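Side-chain contact in cyclopropane mycolic acid synthase 3 (Mycobacterium tuberculosis, PDB 1L1E), which probably converts a double bond of alpha mycolic acids into a cyclopropane ring at the proximal position, using S-adenosyl-L-methionine as methylene donor: residues K193-E198 with M263-G268. Residues are numbered along the deposited sequence; the frame is centred on the assembly and turned at random.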
ATOM      1  N   LYS A 193      -4.227 -14.442  12.772  1.00 41.64           N
ATOM      2  CA  LYS A 193      -5.568 -14.799  12.331  1.00 42.91           C
ATOM      3  C   LYS A 193      -6.431 -13.545  12.402  1.00 42.49           C
ATOM      4  O   LYS A 193      -7.229 -13.264  11.509  1.00 42.30           O
ATOM      5  CB  LYS A 193      -6.162 -15.882  13.231  1.00 42.95           C
ATOM      6  CG  LYS A 193      -7.596 -16.227  12.884  1.00 42.12           C
ATOM      7  CD  LYS A 193      -8.135 -17.314  13.786  1.00 43.30           C
ATOM      8  CE  LYS A 193      -9.538 -17.714  13.369  1.00 42.72           C
ATOM      9  NZ  LYS A 193     -10.066 -18.796  14.230  1.00 43.83           N
ATOM     10  N   PHE A 194      -6.256 -12.801  13.488  1.00 42.95           N
ATOM     11  CA  PHE A 194      -6.981 -11.558  13.715  1.00 42.04           C
ATOM     12  C   PHE A 194      -6.717 -10.581  12.567  1.00 41.27           C
ATOM     13  O   PHE A 194      -7.641  -9.952  12.050  1.00 42.30           O
ATOM     14  CB  PHE A 194      -6.520 -10.939  15.037  1.00 42.12           C
ATOM     15  CG  PHE A 194      -7.000  -9.534  15.256  1.00 42.38           C
ATOM     16  CD1 PHE A 194      -8.279  -9.288  15.746  1.00 42.04           C
ATOM     17  CD2 PHE A 194      -6.166  -8.452  14.981  1.00 41.70           C
ATOM     18  CE1 PHE A 194      -8.719  -7.983  15.963  1.00 40.46           C
ATOM     19  CE2 PHE A 194      -6.598  -7.144  15.193  1.00 41.84           C
ATOM     20  CZ  PHE A 194      -7.877  -6.911  15.685  1.00 42.27           C
ATOM     21  N   ILE A 195      -5.452 -10.461  12.172  1.00 39.46           N
ATOM     22  CA  ILE A 195      -5.078  -9.549  11.100  1.00 37.94           C
ATOM     23  C   ILE A 195      -5.639  -9.972   9.750  1.00 37.35           C
ATOM     24  O   ILE A 195      -6.125  -9.138   8.983  1.00 34.95           O
ATOM     25  CB  ILE A 195      -3.543  -9.411  10.982  1.00 37.53           C
ATOM     26  CG1 ILE A 195      -2.979  -8.753  12.245  1.00 36.85           C
ATOM     27  CG2 ILE A 195      -3.186  -8.588   9.755  1.00 37.41           C
ATOM     28  CD1 ILE A 195      -3.624  -7.425  12.600  1.00 35.78           C
ATOM     29  N   LEU A 196      -5.572 -11.265   9.457  1.00 36.92           N
ATOM     30  CA  LEU A 196      -6.080 -11.763   8.190  1.00 37.99           C
ATOM     31  C   LEU A 196      -7.595 -11.735   8.128  1.00 38.66           C
ATOM     32  O   LEU A 196      -8.166 -11.637   7.044  1.00 40.42           O
ATOM     33  CB  LEU A 196      -5.583 -13.185   7.926  1.00 39.06           C
ATOM     34  CG  LEU A 196      -4.179 -13.282   7.324  1.00 41.31           C
ATOM     35  CD1 LEU A 196      -3.777 -14.740   7.166  1.00 41.67           C
ATOM     36  CD2 LEU A 196      -4.159 -12.570   5.972  1.00 41.55           C
ATOM     37  N   ALA A 197      -8.252 -11.813   9.282  1.00 38.66           N
ATOM     38  CA  ALA A 197      -9.709 -11.806   9.301  1.00 40.87           C
ATOM     39  C   ALA A 197     -10.293 -10.397   9.301  1.00 41.00           C
ATOM     40  O   ALA A 197     -11.187 -10.089   8.514  1.00 41.46           O
ATOM     41  CB  ALA A 197     -10.222 -12.583  10.506  1.00 40.35           C
ATOM     42  N   GLU A 198      -9.774  -9.538  10.170  1.00 41.74           N
ATOM     43  CA  GLU A 198     -10.272  -8.175  10.278  1.00 41.92           C
ATOM     44  C   GLU A 198      -9.625  -7.158   9.337  1.00 41.36           C
ATOM     45  O   GLU A 198     -10.323  -6.368   8.698  1.00 40.90           O
ATOM     46  CB  GLU A 198     -10.114  -7.687  11.719  1.00 45.00           C
ATOM     47  CG  GLU A 198     -10.688  -8.625  12.768  1.00 48.07           C
ATOM     48  CD  GLU A 198     -12.138  -8.977  12.502  1.00 49.84           C
ATOM     49  OE1 GLU A 198     -12.907  -8.066  12.136  1.00 49.96           O
ATOM     50  OE2 GLU A 198     -12.511 -10.159  12.666  1.00 51.11           O
ATOM     51  N   MET A 263      -7.115  -0.060  17.451  1.00 25.23           N
ATOM     52  CA  MET A 263      -5.992   0.173  18.364  1.00 26.86           C
ATOM     53  C   MET A 263      -5.191  -1.114  18.532  1.00 27.50           C
ATOM     54  O   MET A 263      -3.960  -1.085  18.554  1.00 25.59           O
ATOM     55  CB  MET A 263      -6.479   0.643  19.732  1.00 28.25           C
ATOM     56  CG  MET A 263      -6.869   2.108  19.803  1.00 26.91           C
ATOM     57  SD  MET A 263      -5.583   3.234  19.221  1.00 31.92           S
ATOM     58  CE  MET A 263      -4.272   3.007  20.480  1.00 26.00           C
ATOM     59  N   LYS A 264      -5.900  -2.237  18.651  1.00 28.59           N
ATOM     60  CA  LYS A 264      -5.272  -3.555  18.815  1.00 30.89           C
ATOM     61  C   LYS A 264      -4.445  -3.901  17.589  1.00 31.09           C
ATOM     62  O   LYS A 264      -3.387  -4.529  17.680  1.00 28.63           O
ATOM     63  CB  LYS A 264      -6.350  -4.626  19.023  1.00 31.72           C
ATOM     64  CG  LYS A 264      -5.877  -6.072  18.912  1.00 32.70           C
ATOM     65  CD  LYS A 264      -7.048  -7.032  19.144  1.00 34.85           C
ATOM     66  CE  LYS A 264      -6.740  -8.461  18.691  1.00 38.09           C
ATOM     67  NZ  LYS A 264      -5.702  -9.153  19.507  1.00 39.08           N
ATOM     68  N   TYR A 265      -4.951  -3.495  16.433  1.00 30.95           N
ATOM     69  CA  TYR A 265      -4.279  -3.750  15.173  1.00 32.02           C
ATOM     70  C   TYR A 265      -3.014  -2.908  15.059  1.00 29.38           C
ATOM     71  O   TYR A 265      -1.928  -3.427  14.797  1.00 27.58           O
ATOM     72  CB  TYR A 265      -5.255  -3.454  14.030  1.00 34.77           C
ATOM     73  CG  TYR A 265      -4.654  -2.995  12.721  1.00 37.62           C
ATOM     74  CD1 TYR A 265      -3.728  -3.776  12.030  1.00 39.98           C
ATOM     75  CD2 TYR A 265      -5.068  -1.795  12.139  1.00 39.00           C
ATOM     76  CE1 TYR A 265      -3.235  -3.371  10.785  1.00 41.29           C
ATOM     77  CE2 TYR A 265      -4.587  -1.386  10.902  1.00 39.82           C
ATOM     78  CZ  TYR A 265      -3.675  -2.173  10.230  1.00 41.40           C
ATOM     79  OH  TYR A 265      -3.217  -1.762   8.999  1.00 45.17           O
ATOM     80  N   LEU A 266      -3.153  -1.609  15.294  1.00 28.73           N
ATOM     81  CA  LEU A 266      -2.026  -0.701  15.172  1.00 28.00           C
ATOM     82  C   LEU A 266      -0.908  -0.966  16.175  1.00 28.90           C
ATOM     83  O   LEU A 266       0.262  -1.071  15.793  1.00 27.63           O
ATOM     84  CB  LEU A 266      -2.517   0.746  15.292  1.00 26.75           C
ATOM     85  CG  LEU A 266      -3.636   1.150  14.321  1.00 23.99           C
ATOM     86  CD1 LEU A 266      -4.119   2.526  14.691  1.00 21.79           C
ATOM     87  CD2 LEU A 266      -3.158   1.109  12.873  1.00 21.12           C
ATOM     88  N   THR A 267      -1.258  -1.076  17.454  1.00 27.54           N
ATOM     89  CA  THR A 267      -0.250  -1.314  18.481  1.00 29.27           C
ATOM     90  C   THR A 267       0.388  -2.687  18.334  1.00 29.99           C
ATOM     91  O   THR A 267       1.597  -2.836  18.502  1.00 32.08           O
ATOM     92  CB  THR A 267      -0.845  -1.179  19.895  1.00 29.37           C
ATOM     93  OG1 THR A 267      -1.385   0.138  20.059  1.00 34.60           O
ATOM     94  CG2 THR A 267       0.241  -1.387  20.952  1.00 32.24           C
ATOM     95  N   GLY A 268      -0.423  -3.689  18.009  1.00 28.78           N
ATOM     96  CA  GLY A 268       0.098  -5.034  17.847  1.00 28.21           C
ATOM     97  C   GLY A 268       1.026  -5.206  16.658  1.00 27.08           C
ATOM     98  O   GLY A 268       2.049  -5.876  16.762  1.00 26.29           O
TER
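The ammonium nitrogen NZ of Lys-264 stands above the ring of Phe-194, 4.5 Å from the ring centroid and 10° off the normal, a cation-pi contact. The methylene beneath it lies closer still: CE sits 3.3 Å from the same centroid, over the centre of the face, in a CH-pi contact. Along the lysine chain, CG stands beyond the CZ-CE2 side of the ring, CD lies above the rim near CZ, and CE settles over the middle. Its chain runs extended as far as CE and bends at the last torsion (chi4 68°), which sets NZ above the ring as well as CE. The methylenes CG, CD and CE do the touching, and the charge probably adds an electrostatic pull toward the pi cloud.

Phe-194 reaches across because its CG is anti to the backbone N. The edge of its ring also meets the other helix, where CE2 lies 4.1 Å from CB of Tyr-265. Next along the helix, the methyl CD1 of Ile-195 meets CD1 of Tyr-265 at 3.7 Å, oblique to the ring plane, while the side chains as wholes cross at about a right angle. No hydrogen bond joins the segments; the axes of these two short segments come no closer than 11.0 Å, their N-to-C directions 128° apart, a spacing bridged by long side chains.

Burial deepens from the exposed lysine to the tyrosine, which also packs on Tyr-232 and Tyr-33, while a salt bridge from Glu-198 to Arg-261 ties the same two helices together. Ile-195 neighbours Cys-269, the presumed active-site residue, and Tyr-33 probably binds S-adenosyl-L-methionine. The arrangement is that of helices 189-199 and 256-274 packed beside the Rossmann-like methyltransferase core of the CFA/CMAS family, bordering its cofactor and active-site region.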